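Local coordinates for protein gamma-glutamylcyclotransferase (Homo sapiens, PDB 3CRY) that catalyses the formation of 5-oxoproline from gamma-glutamyl dipeptides, acts as a homodimer, and can induce cytochrome c release from mitochondria, at residues F17-Y22 against I120-L126; N25-I31 against G81-K85; R45-L51 against Q73-V79; K140-C144 against K159-I163. The protein carries 1 engineered substitution. One frame throughout, in Å; residues are numbered along the deposited sequence.

Interaction 1: F17-Y22 against I120-L126; sequences FLYFAY and ITCRSYL
The two edge strands of one five-stranded antiparallel sheet meet each other here, joined by a single backbone bridge, Tyr19 with Arg123 (CA to CA 4.8 Å). Their axes close to 4.4 Å, but the N-to-C directions differ by 56° (signed crossing angle -56°), so the extended backbones splay apart beyond the bridge. Arg123 N donates to Leu18 O at 2.9 Å, and Phe20 N donates to Arg123 O at 2.9 Å. Further along, side chains span the widening gap. Ser124 OG, with chi1 t, donates to Phe20 O at 2.8 Å, and Tyr22, with chi1 p, swings its ring across so that its OH donates to Tyr125 O at 2.6 Å. Phe20 CB packs on Cys122 CB at 3.8 Å, and Tyr19 CE1 meets Tyr125 CE2 at 3.8 Å. Such edge-to-edge closure gives the sheet a barrel-like shape, and Tyr19 to Tyr22 belong to the inferred substrate-binding site. Arg123 also forms salt bridges to Asp95 of its own chain and to Glu109 of the second subunit. Strand 77-87 flanks 17-21 and strand 106-114 flanks 120-126, while Leu91 and Leu94 of helix 91-97 pack against Phe17, Tyr19, Arg123 and Tyr125.

Interaction 2: N25-I31 against G81-K85; sequences NLLTERI and GVVWK
Trp84 is the side chain to build first. With chi1 m and chi2 near 98°, it leaves the extended strand 81-85 toward residues 25-31 and lays its indole against the start of a helix. The backbone of 25-31 ends a 3-10 turn at Asn25 and Leu26, opens out at Leu27 in the N-cap position, and becomes helical from Thr28; Ile31 N bonds to Leu27 O at 3.0 Å. Trp84 NE1 donates to Asn25 O at 2.9 Å, tying the indole to the turn. Ile31, extended with both chi angles t, brings CD1 over the indole face: a CH-pi contact at 3.5 Å from the centroid of the five-membered ring of Trp84, only 9° off the normal. At the ring edge, Thr28 OG1 lies 3.4 Å from Trp84 CH2, though this hydroxyl is hydrogen-bonded to Glu149 and Asn150. Leu26, chi1 m and chi2 t, starts away from the strand but reaches back with CD2, which lies 3.7 Å from CG2 of Val82 (chi1 t) and 3.8 Å from Gly81 CA. The closest CA pair, Leu26 with Val82, is 5.9 Å apart. Asn25 turns its amide to Tyr19 OH and touches the engineered Gln98, which occupies the position of the catalytic proton acceptor. The arrangement is a strand-to-helix packing beside the active site, where the turn continues directly from the inferred substrate-binding segment Tyr19 to Ser24.

Interaction 3: R45-L51 against Q73-V79; sequences RLQDFKL and QSPGDEV
A salt bridge joins Arg45 NH1 to Glu78 OE2 at 3.2 Å, with a weak second bond from Arg45 NH1 to Glu78 OE1 at 3.3 Å. Next to it the backbones pair antiparallel: Leu46 N donates to Val79 O at 2.7 Å and Val79 N to Leu46 O at 3.0 Å. Gln47 and Glu78 form the following, non-hydrogen-bonded pair, CA to CA 4.7 Å. Asp48 then turns the corner with positive phi and psi (66/35), and it is bonded three times: Asp48 N to Asp77 O at 2.8 Å, Ser74 N to Asp48 O at 2.9 Å, and Gly76 N to Asp48 OD1 at 2.8 Å. The facing residues, 73-79, turn through a type II beta turn from Ser74 to Asp77, with Gly76 at phi 95°, where a CB would clash with the preceding carbonyl. Residues 45-51 and 73-79 thus bend together, passing between the five-stranded sheet and the hairpin of strands 49-56 and 68-74. Past the corner Phe49 pairs with Gln73, CA to CA 4.4 Å, and a water bridges Leu51 N (3.0 Å) and Glu78 O (2.9 Å). Gln73 CG sits over the Phe49 ring in a CH-pi contact, 3.8 Å from its centroid, while its amide nitrogen bonds to Tyr105 O of the second subunit. Val79, chi1 t, places CG2 4.1 Å from Phe49 CB and 4.2 Å from Leu51 CB.

Interaction 4: K140-C144 against K159-I163; sequences KKIIC and KLKAI
Residues 140-144 form an inner piece of a regular helix, with Cys144 N bonded to Lys140 O at 2.9 Å. Residues 159-163 are helical at first and then unwind, psi reaching 132° at Ile163. The closest CA pairs are Cys144 with Leu160 at 6.4 Å and Lys140 with Ile163 at 7.7 Å. Lys140 is fully extended, all four chi angles t, so its ammonium reaches the carbonyls where residues 159-163 leave the helix: Lys140 NZ donates to Lys161 O and to Ile163 O, each at 2.7 Å. The lysine thereby ties the end region of one helix to the side of the other. Beside this lysine the contact is apolar. Ile143 CG2 meets Leu160 CD2 at 4.0 Å, and Cys144 SG lies 4.0 Å from both Leu160 CB and Lys161 CG. The contact joins helix 137-149 to helix 154-161, and Phe53 and Leu51 of strand 49-56 pack against Ile143, Leu160 and Ile163.

Overall arrangement
Interaction 1 closes the outer edges of the five-stranded sheet, and interactions 2 and 3 are nested within the chain loop it makes, interaction 3 inside interaction 2; interaction 4 follows later. Strand 77-87 serves both 2 and 3, whose centres are about 19 Å apart. Interactions 1 and 2, with centres about 10 Å apart, share neighbouring strands: Tyr19 and Ala21 pair with Trp84 and Val82. Tyr22 packs on Leu51 and Val79 of interaction 3, and Leu51 in turn touches Leu160 of interaction 4, while Ile142 and Ile143 pack on Leu27 and Leu26. The inferred substrate-binding residues, Tyr19 to Ser24, therefore lie among sheet, hairpin and helices, with interactions 1 and 3 also reaching the second subunit.

Interaction 1: F17-Y22 against I120-L126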
# COMPACT_ATOMS: atom_id res chain seq x y z
N PHE A 17 17.90 -5.52 -3.08
CA PHE A 17 16.48 -5.75 -2.88
C PHE A 17 15.83 -6.06 -4.22
O PHE A 17 16.40 -5.78 -5.27
CB PHE A 17 15.80 -4.56 -2.18
CG PHE A 17 15.61 -3.35 -3.06
CD1 PHE A 17 16.66 -2.45 -3.27
CD2 PHE A 17 14.38 -3.11 -3.67
CE1 PHE A 17 16.49 -1.32 -4.06
CE2 PHE A 17 14.20 -1.99 -4.48
CZ PHE A 17 15.25 -1.09 -4.68
N LEU A 18 14.64 -6.64 -4.18
CA LEU A 18 13.91 -7.00 -5.40
C LEU A 18 12.73 -6.05 -5.57
O LEU A 18 12.04 -5.73 -4.59
CB LEU A 18 13.42 -8.44 -5.33
CG LEU A 18 14.50 -9.52 -5.15
CD1 LEU A 18 13.87 -10.86 -5.01
CD2 LEU A 18 15.48 -9.50 -6.32
N TYR A 19 12.50 -5.61 -6.81
CA TYR A 19 11.49 -4.61 -7.14
C TYR A 19 10.56 -5.20 -8.22
O TYR A 19 11.02 -5.64 -9.25
CB TYR A 19 12.17 -3.31 -7.65
CG TYR A 19 11.24 -2.40 -8.43
CD1 TYR A 19 10.01 -1.97 -7.89
CD2 TYR A 19 11.58 -1.94 -9.70
CE1 TYR A 19 9.14 -1.15 -8.62
CE2 TYR A 19 10.72 -1.10 -10.43
CZ TYR A 19 9.51 -0.72 -9.89
OH TYR A 19 8.65 0.08 -10.61
N PHE A 20 9.25 -5.20 -7.95
CA PHE A 20 8.26 -5.75 -8.88
C PHE A 20 7.62 -4.62 -9.68
O PHE A 20 6.91 -3.75 -9.12
CB PHE A 20 7.18 -6.55 -8.11
CG PHE A 20 6.04 -7.08 -8.97
CD1 PHE A 20 6.24 -8.21 -9.79
CD2 PHE A 20 4.77 -6.48 -8.94
CE1 PHE A 20 5.20 -8.72 -10.60
CE2 PHE A 20 3.72 -7.00 -9.72
CZ PHE A 20 3.94 -8.13 -10.55
N ALA A 21 7.94 -4.60 -10.98
CA ALA A 21 7.39 -3.60 -11.92
C ALA A 21 6.25 -4.14 -12.75
O ALA A 21 6.35 -5.23 -13.27
CB ALA A 21 8.48 -3.08 -12.84
N TYR A 22 5.17 -3.35 -12.88
CA TYR A 22 4.03 -3.75 -13.70
C TYR A 22 3.58 -2.71 -14.76
O TYR A 22 2.62 -2.95 -15.51
CB TYR A 22 2.85 -4.12 -12.78
CG TYR A 22 2.45 -3.01 -11.83
CD1 TYR A 22 1.61 -1.96 -12.27
CD2 TYR A 22 2.92 -3.00 -10.51
CE1 TYR A 22 1.26 -0.92 -11.42
CE2 TYR A 22 2.55 -1.95 -9.63
CZ TYR A 22 1.73 -0.92 -10.10
OH TYR A 22 1.37 0.10 -9.26
N ILE A 120 8.50 -15.10 -4.14
CA ILE A 120 9.53 -14.05 -4.01
C ILE A 120 8.93 -12.85 -3.29
O ILE A 120 7.82 -12.43 -3.62
CB ILE A 120 9.95 -13.48 -5.40
CG1 ILE A 120 10.14 -14.57 -6.44
CG2 ILE A 120 11.20 -12.60 -5.26
CD1 ILE A 120 10.90 -14.08 -7.63
N THR A 121 9.65 -12.29 -2.32
CA THR A 121 9.19 -11.06 -1.65
C THR A 121 9.77 -9.81 -2.32
O THR A 121 11.00 -9.66 -2.42
CB THR A 121 9.52 -11.07 -0.14
OG1 THR A 121 8.95 -12.25 0.45
CG2 THR A 121 8.98 -9.83 0.57
N CYS A 122 8.89 -8.89 -2.74
CA CYS A 122 9.31 -7.71 -3.51
C CYS A 122 8.79 -6.38 -2.97
O CYS A 122 7.71 -6.31 -2.42
CB CYS A 122 8.80 -7.81 -4.95
SG CYS A 122 9.45 -9.19 -5.89
N ARG A 123 9.58 -5.32 -3.19
CA ARG A 123 9.08 -3.95 -3.06
C ARG A 123 8.28 -3.59 -4.33
O ARG A 123 8.66 -3.98 -5.44
CB ARG A 123 10.26 -2.99 -2.89
CG ARG A 123 9.93 -1.52 -2.53
CD ARG A 123 11.22 -0.70 -2.45
NE ARG A 123 11.07 0.61 -1.80
CZ ARG A 123 11.07 0.80 -0.47
NH1 ARG A 123 11.19 -0.23 0.36
NH2 ARG A 123 10.94 2.03 0.03
N SER A 124 7.17 -2.88 -4.16
CA SER A 124 6.43 -2.31 -5.28
C SER A 124 5.74 -1.03 -4.82
O SER A 124 6.09 -0.49 -3.74
CB SER A 124 5.41 -3.33 -5.86
OG SER A 124 5.06 -2.97 -7.20
N TYR A 125 4.79 -0.54 -5.62
CA TYR A 125 4.11 0.75 -5.43
C TYR A 125 2.70 0.64 -5.94
O TYR A 125 2.47 -0.06 -6.94
CB TYR A 125 4.81 1.87 -6.22
CG TYR A 125 6.24 2.07 -5.78
CD1 TYR A 125 6.55 2.97 -4.75
CD2 TYR A 125 7.28 1.34 -6.37
CE1 TYR A 125 7.87 3.14 -4.33
CE2 TYR A 125 8.60 1.51 -5.95
CZ TYR A 125 8.88 2.41 -4.93
OH TYR A 125 10.17 2.57 -4.52
N LEU A 126 1.77 1.31 -5.26
CA LEU A 126 0.44 1.51 -5.84
C LEU A 126 -0.19 2.83 -5.39
O LEU A 126 0.27 3.45 -4.41
CB LEU A 126 -0.46 0.29 -5.55
CG LEU A 126 -0.70 -0.06 -4.07
CD1 LEU A 126 -1.61 0.93 -3.34
CD2 LEU A 126 -1.29 -1.49 -3.98

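Interaction 2: N25-I31 against G81-K85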
# COMPACT_ATOMS: atom_id res chain seq x y z
N ASN A 25 8.03 0.61 -16.13
CA ASN A 25 9.28 -0.06 -15.72
C ASN A 25 9.40 -1.54 -16.16
O ASN A 25 10.40 -2.20 -15.87
CB ASN A 25 9.56 0.11 -14.22
CG ASN A 25 10.08 1.52 -13.86
OD1 ASN A 25 10.64 2.24 -14.71
ND2 ASN A 25 9.90 1.90 -12.60
N LEU A 26 8.39 -2.06 -16.87
CA LEU A 26 8.54 -3.33 -17.59
C LEU A 26 9.61 -3.25 -18.69
O LEU A 26 10.20 -4.28 -19.05
CB LEU A 26 7.22 -3.74 -18.26
CG LEU A 26 6.10 -4.19 -17.33
CD1 LEU A 26 4.81 -4.38 -18.16
CD2 LEU A 26 6.48 -5.49 -16.57
N LEU A 27 9.85 -2.04 -19.23
CA LEU A 27 10.80 -1.86 -20.34
C LEU A 27 12.20 -1.53 -19.84
O LEU A 27 12.41 -0.58 -19.10
CB LEU A 27 10.32 -0.76 -21.30
CG LEU A 27 11.16 -0.64 -22.57
CD1 LEU A 27 11.02 -1.88 -23.47
CD2 LEU A 27 10.78 0.63 -23.32
N THR A 28 13.17 -2.34 -20.26
CA THR A 28 14.55 -2.20 -19.74
C THR A 28 15.12 -0.80 -19.99
O THR A 28 15.71 -0.19 -19.08
CB THR A 28 15.45 -3.30 -20.33
OG1 THR A 28 14.84 -4.56 -20.06
CG2 THR A 28 16.84 -3.28 -19.72
N GLU A 29 14.96 -0.27 -21.21
CA GLU A 29 15.48 1.07 -21.49
C GLU A 29 14.81 2.17 -20.68
O GLU A 29 15.44 3.18 -20.34
CB GLU A 29 15.45 1.41 -22.99
CG GLU A 29 16.46 2.52 -23.33
CD GLU A 29 16.44 2.96 -24.79
OE1 GLU A 29 15.76 2.30 -25.60
OE2 GLU A 29 17.10 3.98 -25.12
N ARG A 30 13.54 1.97 -20.32
CA ARG A 30 12.83 2.94 -19.51
C ARG A 30 13.33 2.92 -18.08
O ARG A 30 13.66 3.97 -17.54
CB ARG A 30 11.31 2.76 -19.55
CG ARG A 30 10.54 3.67 -18.57
CD ARG A 30 10.75 5.16 -18.81
NE ARG A 30 10.19 5.93 -17.70
CZ ARG A 30 10.00 7.24 -17.70
NH1 ARG A 30 10.34 7.97 -18.75
NH2 ARG A 30 9.48 7.82 -16.63
N ILE A 31 13.37 1.73 -17.45
CA ILE A 31 13.82 1.69 -16.05
C ILE A 31 15.28 2.18 -15.91
O ILE A 31 15.64 2.79 -14.92
CB ILE A 31 13.65 0.29 -15.37
CG1 ILE A 31 13.80 0.40 -13.83
CG2 ILE A 31 14.54 -0.77 -16.01
CD1 ILE A 31 13.49 -0.92 -13.06
N GLY A 81 4.34 -9.21 -14.01
CA GLY A 81 5.31 -8.15 -14.08
C GLY A 81 6.73 -8.69 -14.12
O GLY A 81 6.95 -9.90 -14.24
N VAL A 82 7.68 -7.77 -14.02
CA VAL A 82 9.11 -8.07 -14.05
C VAL A 82 9.69 -7.75 -12.69
O VAL A 82 9.45 -6.65 -12.16
CB VAL A 82 9.88 -7.23 -15.13
CG1 VAL A 82 11.42 -7.34 -14.92
CG2 VAL A 82 9.48 -7.69 -16.54
N VAL A 83 10.44 -8.70 -12.14
CA VAL A 83 11.21 -8.49 -10.91
C VAL A 83 12.61 -8.03 -11.30
O VAL A 83 13.33 -8.72 -12.05
CB VAL A 83 11.25 -9.76 -10.01
CG1 VAL A 83 12.08 -9.49 -8.78
CG2 VAL A 83 9.80 -10.19 -9.61
N TRP A 84 12.98 -6.86 -10.77
CA TRP A 84 14.31 -6.28 -10.94
C TRP A 84 15.14 -6.39 -9.67
O TRP A 84 14.64 -6.14 -8.57
CB TRP A 84 14.21 -4.78 -11.31
CG TRP A 84 13.50 -4.51 -12.61
CD1 TRP A 84 12.20 -4.16 -12.77
CD2 TRP A 84 14.07 -4.59 -13.93
NE1 TRP A 84 11.90 -4.01 -14.11
CE2 TRP A 84 13.03 -4.27 -14.84
CE3 TRP A 84 15.35 -4.89 -14.43
CZ2 TRP A 84 13.23 -4.24 -16.25
CZ3 TRP A 84 15.55 -4.87 -15.83
CH2 TRP A 84 14.48 -4.55 -16.72
N LYS A 85 16.42 -6.75 -9.81
CA LYS A 85 17.34 -6.73 -8.66
C LYS A 85 18.07 -5.39 -8.65
O LYS A 85 18.68 -4.99 -9.66
CB LYS A 85 18.35 -7.87 -8.77
CG LYS A 85 19.24 -8.03 -7.55
CD LYS A 85 20.18 -9.21 -7.80
CE LYS A 85 20.76 -9.77 -6.52
NZ LYS A 85 21.86 -10.72 -6.86

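Interaction 3: R45-L51 against Q73-V79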
# COMPACT_ATOMS: atom_id res chain seq x y z
N ARG A 45 4.19 -13.48 -11.20
CA ARG A 45 2.75 -13.23 -11.14
C ARG A 45 2.33 -12.78 -9.75
O ARG A 45 2.66 -13.44 -8.75
CB ARG A 45 1.98 -14.50 -11.56
CG ARG A 45 0.47 -14.41 -11.31
CD ARG A 45 -0.38 -15.46 -12.04
NE ARG A 45 0.07 -16.84 -11.88
CZ ARG A 45 -0.42 -17.87 -12.58
NH1 ARG A 45 -1.39 -17.68 -13.48
NH2 ARG A 45 0.04 -19.10 -12.38
N LEU A 46 1.60 -11.67 -9.68
CA LEU A 46 0.98 -11.24 -8.44
C LEU A 46 -0.48 -11.71 -8.44
O LEU A 46 -1.31 -11.26 -9.24
CB LEU A 46 1.13 -9.72 -8.24
CG LEU A 46 0.47 -9.11 -7.00
CD1 LEU A 46 1.06 -9.65 -5.70
CD2 LEU A 46 0.56 -7.58 -7.05
N GLN A 47 -0.77 -12.64 -7.53
CA GLN A 47 -2.11 -13.21 -7.42
C GLN A 47 -3.08 -12.25 -6.69
O GLN A 47 -2.69 -11.56 -5.74
CB GLN A 47 -2.01 -14.57 -6.69
CG GLN A 47 -3.07 -15.61 -7.04
CD GLN A 47 -3.18 -15.89 -8.53
OE1 GLN A 47 -4.15 -15.50 -9.16
NE2 GLN A 47 -2.16 -16.52 -9.11
N ASP A 48 -4.33 -12.19 -7.14
CA ASP A 48 -5.40 -11.48 -6.47
C ASP A 48 -5.21 -9.95 -6.43
O ASP A 48 -5.62 -9.28 -5.48
CB ASP A 48 -5.67 -12.06 -5.06
CG ASP A 48 -5.98 -13.56 -5.08
OD1 ASP A 48 -6.82 -14.00 -5.89
OD2 ASP A 48 -5.34 -14.32 -4.30
N PHE A 49 -4.63 -9.42 -7.51
CA PHE A 49 -4.60 -7.98 -7.78
C PHE A 49 -5.04 -7.75 -9.22
O PHE A 49 -4.93 -8.68 -10.06
CB PHE A 49 -3.18 -7.42 -7.63
CG PHE A 49 -2.75 -7.15 -6.20
CD1 PHE A 49 -2.40 -8.20 -5.36
CD2 PHE A 49 -2.62 -5.83 -5.73
CE1 PHE A 49 -1.96 -7.96 -4.05
CE2 PHE A 49 -2.19 -5.59 -4.43
CZ PHE A 49 -1.85 -6.64 -3.60
N LYS A 50 -5.53 -6.54 -9.50
CA LYS A 50 -5.99 -6.16 -10.84
C LYS A 50 -5.29 -4.88 -11.26
O LYS A 50 -5.08 -3.97 -10.43
CB LYS A 50 -7.51 -5.94 -10.83
CG LYS A 50 -8.11 -5.52 -12.16
CD LYS A 50 -9.64 -5.34 -12.04
CE LYS A 50 -10.29 -5.01 -13.38
NZ LYS A 50 -10.53 -6.26 -14.17
N LEU A 51 -4.93 -4.79 -12.54
CA LEU A 51 -4.26 -3.62 -13.11
C LEU A 51 -5.30 -2.53 -13.45
O LEU A 51 -6.38 -2.82 -13.98
CB LEU A 51 -3.50 -4.04 -14.39
CG LEU A 51 -2.67 -2.98 -15.13
CD1 LEU A 51 -1.43 -2.62 -14.35
CD2 LEU A 51 -2.29 -3.50 -16.51
N GLN A 73 -6.26 -4.71 -4.75
CA GLN A 73 -6.64 -6.09 -4.39
C GLN A 73 -8.00 -6.49 -4.97
O GLN A 73 -9.00 -5.76 -4.86
CB GLN A 73 -6.57 -6.26 -2.87
CG GLN A 73 -5.12 -6.25 -2.39
CD GLN A 73 -5.00 -6.00 -0.93
OE1 GLN A 73 -5.47 -4.97 -0.42
NE2 GLN A 73 -4.35 -6.93 -0.22
N SER A 74 -8.01 -7.66 -5.62
CA SER A 74 -9.19 -8.16 -6.33
C SER A 74 -9.11 -9.69 -6.41
O SER A 74 -8.37 -10.23 -7.25
CB SER A 74 -9.24 -7.53 -7.73
OG SER A 74 -10.46 -7.81 -8.41
N PRO A 75 -9.83 -10.40 -5.52
CA PRO A 75 -9.72 -11.86 -5.51
C PRO A 75 -10.00 -12.49 -6.88
O PRO A 75 -11.00 -12.15 -7.50
CB PRO A 75 -10.82 -12.29 -4.53
CG PRO A 75 -10.95 -11.12 -3.59
CD PRO A 75 -10.72 -9.90 -4.46
N GLY A 76 -9.12 -13.39 -7.32
CA GLY A 76 -9.35 -14.09 -8.60
C GLY A 76 -8.68 -13.48 -9.82
O GLY A 76 -8.56 -14.15 -10.85
N ASP A 77 -8.29 -12.21 -9.71
CA ASP A 77 -7.55 -11.51 -10.77
C ASP A 77 -6.05 -11.72 -10.61
O ASP A 77 -5.59 -12.24 -9.60
CB ASP A 77 -7.89 -10.02 -10.75
CG ASP A 77 -9.23 -9.71 -11.39
OD1 ASP A 77 -9.43 -10.08 -12.57
OD2 ASP A 77 -10.09 -9.10 -10.72
N GLU A 78 -5.26 -11.32 -11.60
CA GLU A 78 -3.81 -11.40 -11.43
C GLU A 78 -3.12 -10.32 -12.25
O GLU A 78 -3.71 -9.79 -13.20
CB GLU A 78 -3.27 -12.79 -11.80
CG GLU A 78 -3.47 -13.15 -13.26
CD GLU A 78 -3.31 -14.64 -13.53
OE1 GLU A 78 -3.78 -15.48 -12.70
OE2 GLU A 78 -2.72 -14.97 -14.57
N VAL A 79 -1.90 -9.99 -11.85
CA VAL A 79 -1.06 -9.03 -12.55
C VAL A 79 0.31 -9.68 -12.77
O VAL A 79 0.92 -10.17 -11.80
CB VAL A 79 -0.90 -7.72 -11.72
CG1 VAL A 79 0.18 -6.81 -12.33
CG2 VAL A 79 -2.22 -6.98 -11.64
O HOH W 1 -12.23 -8.17 -11.96
O HOH W 2 -5.13 -7.38 -14.06

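Interaction 4: K140-C144 against K159-I163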
# COMPACT_ATOMS: atom_id res chain seq x y z
N LYS A 140 0.96 3.24 -23.10
CA LYS A 140 0.58 1.87 -23.47
C LYS A 140 1.68 1.19 -24.30
O LYS A 140 2.02 0.02 -24.06
CB LYS A 140 -0.78 1.88 -24.21
CG LYS A 140 -1.16 0.50 -24.68
CD LYS A 140 -2.46 0.46 -25.47
CE LYS A 140 -2.65 -0.95 -26.02
NZ LYS A 140 -3.89 -1.08 -26.85
N LYS A 141 2.20 1.90 -25.30
CA LYS A 141 3.23 1.34 -26.17
C LYS A 141 4.44 0.88 -25.37
O LYS A 141 4.93 -0.24 -25.56
CB LYS A 141 3.62 2.33 -27.26
CG LYS A 141 2.63 2.38 -28.42
CD LYS A 141 3.02 3.42 -29.46
CE LYS A 141 2.17 3.31 -30.72
NZ LYS A 141 0.89 4.02 -30.56
N ILE A 142 4.91 1.73 -24.47
CA ILE A 142 6.08 1.38 -23.62
C ILE A 142 5.80 0.12 -22.78
O ILE A 142 6.63 -0.79 -22.72
CB ILE A 142 6.51 2.58 -22.76
CG1 ILE A 142 7.03 3.73 -23.64
CG2 ILE A 142 7.55 2.17 -21.69
CD1 ILE A 142 8.34 3.48 -24.34
N ILE A 143 4.61 0.06 -22.17
CA ILE A 143 4.20 -1.12 -21.39
C ILE A 143 4.18 -2.37 -22.26
O ILE A 143 4.71 -3.41 -21.86
CB ILE A 143 2.83 -0.85 -20.70
CG1 ILE A 143 3.06 0.12 -19.53
CG2 ILE A 143 2.17 -2.15 -20.19
CD1 ILE A 143 1.78 0.67 -18.90
N CYS A 144 3.57 -2.29 -23.44
CA CYS A 144 3.52 -3.45 -24.33
C CYS A 144 4.92 -3.90 -24.81
O CYS A 144 5.23 -5.12 -24.87
CB CYS A 144 2.59 -3.17 -25.51
SG CYS A 144 0.86 -3.14 -25.00
N LYS A 159 -3.86 -9.24 -23.16
CA LYS A 159 -4.61 -8.38 -22.26
C LYS A 159 -4.08 -6.93 -22.28
O LYS A 159 -4.86 -5.97 -22.36
CB LYS A 159 -4.58 -8.93 -20.83
CG LYS A 159 -5.41 -10.17 -20.60
CD LYS A 159 -5.52 -10.46 -19.08
CE LYS A 159 -6.21 -9.33 -18.26
NZ LYS A 159 -6.61 -9.80 -16.87
N LEU A 160 -2.76 -6.76 -22.20
CA LEU A 160 -2.19 -5.40 -22.28
C LEU A 160 -2.49 -4.72 -23.62
O LEU A 160 -2.82 -3.53 -23.67
CB LEU A 160 -0.66 -5.42 -22.09
CG LEU A 160 -0.24 -5.90 -20.69
CD1 LEU A 160 1.29 -6.11 -20.71
CD2 LEU A 160 -0.71 -4.92 -19.59
N LYS A 161 -2.38 -5.48 -24.70
CA LYS A 161 -2.67 -4.94 -26.03
C LYS A 161 -4.15 -4.57 -26.20
O LYS A 161 -4.48 -3.73 -27.04
CB LYS A 161 -2.23 -5.94 -27.11
CG LYS A 161 -0.71 -6.11 -27.18
CD LYS A 161 -0.33 -7.35 -27.96
CE LYS A 161 -0.48 -7.14 -29.46
NZ LYS A 161 -0.05 -8.37 -30.23
N ALA A 162 -5.02 -5.18 -25.40
CA ALA A 162 -6.46 -4.93 -25.44
C ALA A 162 -6.84 -3.64 -24.71
O ALA A 162 -7.98 -3.19 -24.79
CB ALA A 162 -7.22 -6.11 -24.87
N ILE A 163 -5.89 -3.00 -24.02
CA ILE A 163 -6.22 -1.79 -23.25
C ILE A 163 -6.63 -0.65 -24.19
O ILE A 163 -5.92 -0.39 -25.17
CB ILE A 163 -5.02 -1.34 -22.40
CG1 ILE A 163 -4.72 -2.40 -21.33
CG2 ILE A 163 -5.29 0.03 -21.74
CD1 ILE A 163 -3.41 -2.16 -20.58